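Local coordinates for heme oxygenase 1 (Synechocystis sp., PDB 1WE1), which probably opens the heme ring with oxygen and reducing equivalents to give biliverdin IXalpha, carbon monoxide and free iron, feeding chromophore synthesis for the photosynthetic antennae, at residues Ala116-Thr126 with Arg187-Met198. Sequence-based numbering, arbitrary orientation.
Sequences APELLVAHSYT and RIVDEANDAFAM. With HEM (protoporphyrin IX containing Fe), chain H.
E118, in the 3-10 turn leading into helix 120-146, and R187 form a salt bridge at one end of the contact. Both terminal nitrogens of the guanidinium converge on a single carboxylate oxygen, E118 OE2, with NH2 of R187 at 2.8 Å and NH1 at 3.0 Å. NH1 takes the anti lone pair, while NH2 comes in from above the carboxylate plane. The oxygen lies in the guanidinium plane, but the carboxylate is turned 64° from it. E118 reaches this spot because CG sits between its backbone N and carbonyl carbon (chi1 67°) and the chain bends at chi2. An alanine here would remove the carboxylate and is likely to leave the R187 guanidinium without its countercharge and without the oxygen that fixes its rotation.

The second polar link is deeper. H123 NE2 donates to E191 OE1 at 3.2 Å, a bent bond with the acceptor tilted from the ring plane; E191 OE1 also forms a salt bridge with R108, its stronger partner. T126 OG1 bonds back to A122 O.

Apolar contacts fill the middle. I188 sets CG2 against A122 CB and CG1 against L119 CD2. A122 CB also meets A192 CB and lies 3.3 Å from I188 O. The axes of 120-126 and 187-198 come within 8.0 Å, crossing at -47°, a closeness consistent with the two alanines meeting there. M198 CE touches the H123 ring edge, and T126 CG2 packs on F196.

At the heme end, Y125 OH donates to propionate oxygen O1A at 2.7 Å, and heme methyl CMB lies over one face of the F196 ring, toward its rim. The pair thus joins helix 120-146 to helix 182-205 beside the heme pocket, where F196 neighbours the axial ligand H17; helix 100-115 packs against L119, H123 and E191, and helix 5-12 against Y125 and A192.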
# COMPACT_ATOMS: atom_id res chain seq x y z
N ALA A 116 -9.51 7.42 -16.98
CA ALA A 116 -8.90 8.59 -16.35
C ALA A 116 -7.49 8.32 -15.84
O ALA A 116 -7.19 8.54 -14.67
CB ALA A 116 -9.77 9.06 -15.20
N PRO A 117 -6.58 7.87 -16.72
CA PRO A 117 -5.20 7.58 -16.34
C PRO A 117 -4.55 8.56 -15.38
O PRO A 117 -3.63 8.19 -14.64
CB PRO A 117 -4.47 7.51 -17.68
CG PRO A 117 -5.34 8.30 -18.60
CD PRO A 117 -6.71 7.86 -18.18
N GLU A 118 -5.01 9.81 -15.38
CA GLU A 118 -4.40 10.78 -14.48
C GLU A 118 -4.74 10.50 -13.02
O GLU A 118 -3.99 10.89 -12.13
CB GLU A 118 -4.78 12.24 -14.84
CG GLU A 118 -6.24 12.63 -14.65
CD GLU A 118 -7.18 12.03 -15.70
OE1 GLU A 118 -6.69 11.54 -16.75
OE2 GLU A 118 -8.41 12.06 -15.47
N LEU A 119 -5.84 9.80 -12.78
CA LEU A 119 -6.23 9.46 -11.41
C LEU A 119 -5.26 8.44 -10.81
O LEU A 119 -5.25 8.20 -9.60
CB LEU A 119 -7.66 8.91 -11.40
CG LEU A 119 -8.71 9.98 -11.75
CD1 LEU A 119 -10.12 9.43 -11.55
CD2 LEU A 119 -8.50 11.20 -10.86
N LEU A 120 -4.43 7.85 -11.67
CA LEU A 120 -3.42 6.88 -11.27
C LEU A 120 -2.37 7.53 -10.36
O LEU A 120 -1.66 6.84 -9.63
CB LEU A 120 -2.74 6.31 -12.50
CG LEU A 120 -2.96 4.84 -12.88
CD1 LEU A 120 -4.34 4.36 -12.50
CD2 LEU A 120 -2.73 4.70 -14.37
N VAL A 121 -2.27 8.85 -10.40
CA VAL A 121 -1.30 9.53 -9.55
C VAL A 121 -1.80 9.51 -8.12
O VAL A 121 -1.02 9.61 -7.18
CB VAL A 121 -1.06 10.99 -9.99
CG1 VAL A 121 -2.37 11.73 -10.08
CG2 VAL A 121 -0.14 11.69 -8.99
N ALA A 122 -3.11 9.36 -7.94
CA ALA A 122 -3.69 9.32 -6.61
C ALA A 122 -3.35 7.98 -5.97
O ALA A 122 -3.08 7.89 -4.78
CB ALA A 122 -5.19 9.48 -6.69
N HIS A 123 -3.36 6.94 -6.80
CA HIS A 123 -3.04 5.59 -6.38
C HIS A 123 -1.55 5.42 -6.11
O HIS A 123 -1.17 4.79 -5.12
CB HIS A 123 -3.53 4.60 -7.43
CG HIS A 123 -5.00 4.33 -7.33
ND1 HIS A 123 -5.57 3.71 -6.24
CD2 HIS A 123 -6.03 4.68 -8.14
CE1 HIS A 123 -6.88 3.69 -6.38
NE2 HIS A 123 -7.18 4.27 -7.52
N SER A 124 -0.73 5.98 -6.99
CA SER A 124 0.72 5.94 -6.82
C SER A 124 1.03 6.68 -5.52
O SER A 124 1.85 6.24 -4.71
CB SER A 124 1.42 6.63 -7.99
OG SER A 124 2.79 6.90 -7.72
N TYR A 125 0.37 7.82 -5.32
CA TYR A 125 0.60 8.61 -4.14
C TYR A 125 0.22 7.81 -2.91
O TYR A 125 1.06 7.57 -2.04
CB TYR A 125 -0.21 9.92 -4.18
CG TYR A 125 -0.26 10.65 -2.85
CD1 TYR A 125 0.88 11.27 -2.32
CD2 TYR A 125 -1.43 10.66 -2.08
CE1 TYR A 125 0.85 11.87 -1.05
CE2 TYR A 125 -1.47 11.25 -0.82
CZ TYR A 125 -0.33 11.84 -0.31
OH TYR A 125 -0.38 12.39 0.94
N THR A 126 -1.04 7.38 -2.83
CA THR A 126 -1.52 6.63 -1.67
C THR A 126 -0.67 5.44 -1.24
O THR A 126 -0.47 5.23 -0.05
CB THR A 126 -2.97 6.18 -1.88
OG1 THR A 126 -3.80 7.33 -2.07
CG2 THR A 126 -3.47 5.42 -0.66
N ARG A 187 -9.72 16.20 -8.53
CA ARG A 187 -10.33 14.89 -8.78
C ARG A 187 -9.35 13.81 -8.30
O ARG A 187 -9.75 12.69 -7.97
CB ARG A 187 -10.59 14.69 -10.28
CG ARG A 187 -11.86 15.35 -10.82
CD ARG A 187 -12.17 14.84 -12.23
NE ARG A 187 -11.07 15.09 -13.16
CZ ARG A 187 -10.39 14.15 -13.81
NH1 ARG A 187 -10.70 12.86 -13.65
NH2 ARG A 187 -9.39 14.50 -14.62
N ILE A 188 -8.07 14.18 -8.30
CA ILE A 188 -6.98 13.33 -7.88
C ILE A 188 -7.02 13.21 -6.36
O ILE A 188 -6.90 12.12 -5.81
CB ILE A 188 -5.62 13.93 -8.33
CG1 ILE A 188 -5.54 13.93 -9.86
CG2 ILE A 188 -4.46 13.16 -7.69
CD1 ILE A 188 -4.20 14.34 -10.41
N VAL A 189 -7.19 14.35 -5.70
CA VAL A 189 -7.27 14.35 -4.25
C VAL A 189 -8.46 13.48 -3.83
O VAL A 189 -8.35 12.63 -2.93
CB VAL A 189 -7.43 15.77 -3.71
CG1 VAL A 189 -7.70 15.74 -2.21
CG2 VAL A 189 -6.16 16.55 -3.98
N ASP A 190 -9.60 13.67 -4.47
CA ASP A 190 -10.75 12.87 -4.11
C ASP A 190 -10.49 11.38 -4.32
O ASP A 190 -10.89 10.56 -3.51
CB ASP A 190 -11.98 13.32 -4.89
CG ASP A 190 -12.57 14.61 -4.34
OD1 ASP A 190 -13.45 15.20 -5.01
OD2 ASP A 190 -12.14 15.04 -3.24
N GLU A 191 -9.79 11.04 -5.40
CA GLU A 191 -9.48 9.64 -5.69
C GLU A 191 -8.56 9.06 -4.60
O GLU A 191 -8.68 7.89 -4.24
CB GLU A 191 -8.81 9.53 -7.07
CG GLU A 191 -8.55 8.10 -7.53
CD GLU A 191 -9.82 7.31 -7.78
OE1 GLU A 191 -9.73 6.11 -8.11
OE2 GLU A 191 -10.92 7.88 -7.66
N ALA A 192 -7.66 9.89 -4.08
CA ALA A 192 -6.75 9.45 -3.04
C ALA A 192 -7.54 9.03 -1.80
O ALA A 192 -7.26 7.99 -1.20
CB ALA A 192 -5.77 10.57 -2.70
N ASN A 193 -8.51 9.84 -1.40
CA ASN A 193 -9.34 9.52 -0.25
C ASN A 193 -10.14 8.25 -0.53
O ASN A 193 -10.54 7.53 0.39
CB ASN A 193 -10.28 10.69 0.09
CG ASN A 193 -9.57 11.81 0.83
OD1 ASN A 193 -9.17 11.64 1.98
ND2 ASN A 193 -9.41 12.95 0.17
N ASP A 194 -10.36 7.97 -1.81
CA ASP A 194 -11.08 6.76 -2.20
C ASP A 194 -10.17 5.56 -1.94
O ASP A 194 -10.59 4.58 -1.32
CB ASP A 194 -11.46 6.80 -3.69
CG ASP A 194 -12.81 7.46 -3.94
OD1 ASP A 194 -13.00 8.62 -3.54
OD2 ASP A 194 -13.68 6.80 -4.55
N ALA A 195 -8.93 5.65 -2.42
CA ALA A 195 -7.96 4.58 -2.24
C ALA A 195 -7.77 4.27 -0.76
O ALA A 195 -7.72 3.11 -0.37
CB ALA A 195 -6.63 4.95 -2.87
N PHE A 196 -7.66 5.31 0.07
CA PHE A 196 -7.50 5.08 1.49
C PHE A 196 -8.63 4.18 1.99
O PHE A 196 -8.39 3.22 2.71
CB PHE A 196 -7.54 6.39 2.28
CG PHE A 196 -6.19 6.98 2.55
CD1 PHE A 196 -5.51 7.69 1.56
CD2 PHE A 196 -5.61 6.85 3.80
CE1 PHE A 196 -4.27 8.26 1.83
CE2 PHE A 196 -4.36 7.42 4.08
CZ PHE A 196 -3.70 8.12 3.08
N ALA A 197 -9.85 4.52 1.61
CA ALA A 197 -11.01 3.75 2.04
C ALA A 197 -10.87 2.30 1.59
O ALA A 197 -11.25 1.38 2.32
CB ALA A 197 -12.28 4.36 1.49
N MET A 198 -10.32 2.09 0.40
CA MET A 198 -10.16 0.74 -0.11
C MET A 198 -9.12 -0.08 0.68
O MET A 198 -9.22 -1.30 0.78
CB MET A 198 -9.80 0.79 -1.58
CG MET A 198 -10.94 1.31 -2.41
SD MET A 198 -10.66 1.22 -4.17
CE MET A 198 -9.87 2.83 -4.47
CHA HEM H . 2.56 9.31 5.65
CHB HEM H . -0.35 6.33 3.19
CHC HEM H . -1.31 4.08 7.38
CHD HEM H . 2.65 6.03 9.25
C1A HEM H . 1.75 8.80 4.61
C2A HEM H . 1.57 9.39 3.29
C3A HEM H . 0.71 8.58 2.61
C4A HEM H . 0.42 7.45 3.51
CMA HEM H . 0.16 8.74 1.23
CAA HEM H . 2.27 10.64 2.76
CBA HEM H . 1.72 11.98 3.29
CGA HEM H . 2.37 13.13 2.77
O1A HEM H . 1.75 13.75 1.81
O2A HEM H . 3.47 13.54 3.17
C1B HEM H . -0.91 5.46 4.13
C2B HEM H . -1.98 4.50 3.85
C3B HEM H . -2.21 3.82 5.01
C4B HEM H . -1.34 4.43 6.02
CMB HEM H . -2.64 4.33 2.50
CAB HEM H . -3.13 2.64 5.27
CBB HEM H . -4.64 2.95 5.08
C1C HEM H . -0.27 4.34 8.24
C2C HEM H . -0.04 3.68 9.51
C3C HEM H . 0.93 4.40 10.11
C4C HEM H . 1.49 5.28 9.12
CMC HEM H . -0.76 2.44 10.00
CAC HEM H . 1.35 4.34 11.58
CBC HEM H . 2.49 3.30 11.79
C1D HEM H . 3.02 7.12 8.42
C2D HEM H . 4.11 8.04 8.70
C3D HEM H . 4.12 8.93 7.67
C4D HEM H . 2.98 8.58 6.79
CMD HEM H . 4.97 7.94 9.92
CAD HEM H . 5.05 10.09 7.39
CBD HEM H . 4.46 11.47 7.92
CGD HEM H . 5.17 12.59 7.43
O1D HEM H . 5.54 12.64 6.19
O2D HEM H . 5.45 13.56 8.19
NA HEM H . 1.03 7.64 4.73
NB HEM H . -0.52 5.40 5.45
NC HEM H . 0.72 5.30 7.99
ND HEM H . 2.38 7.45 7.22
FE HEM H . 0.90 6.47 6.35
O HOH W 1 2.13 5.40 5.58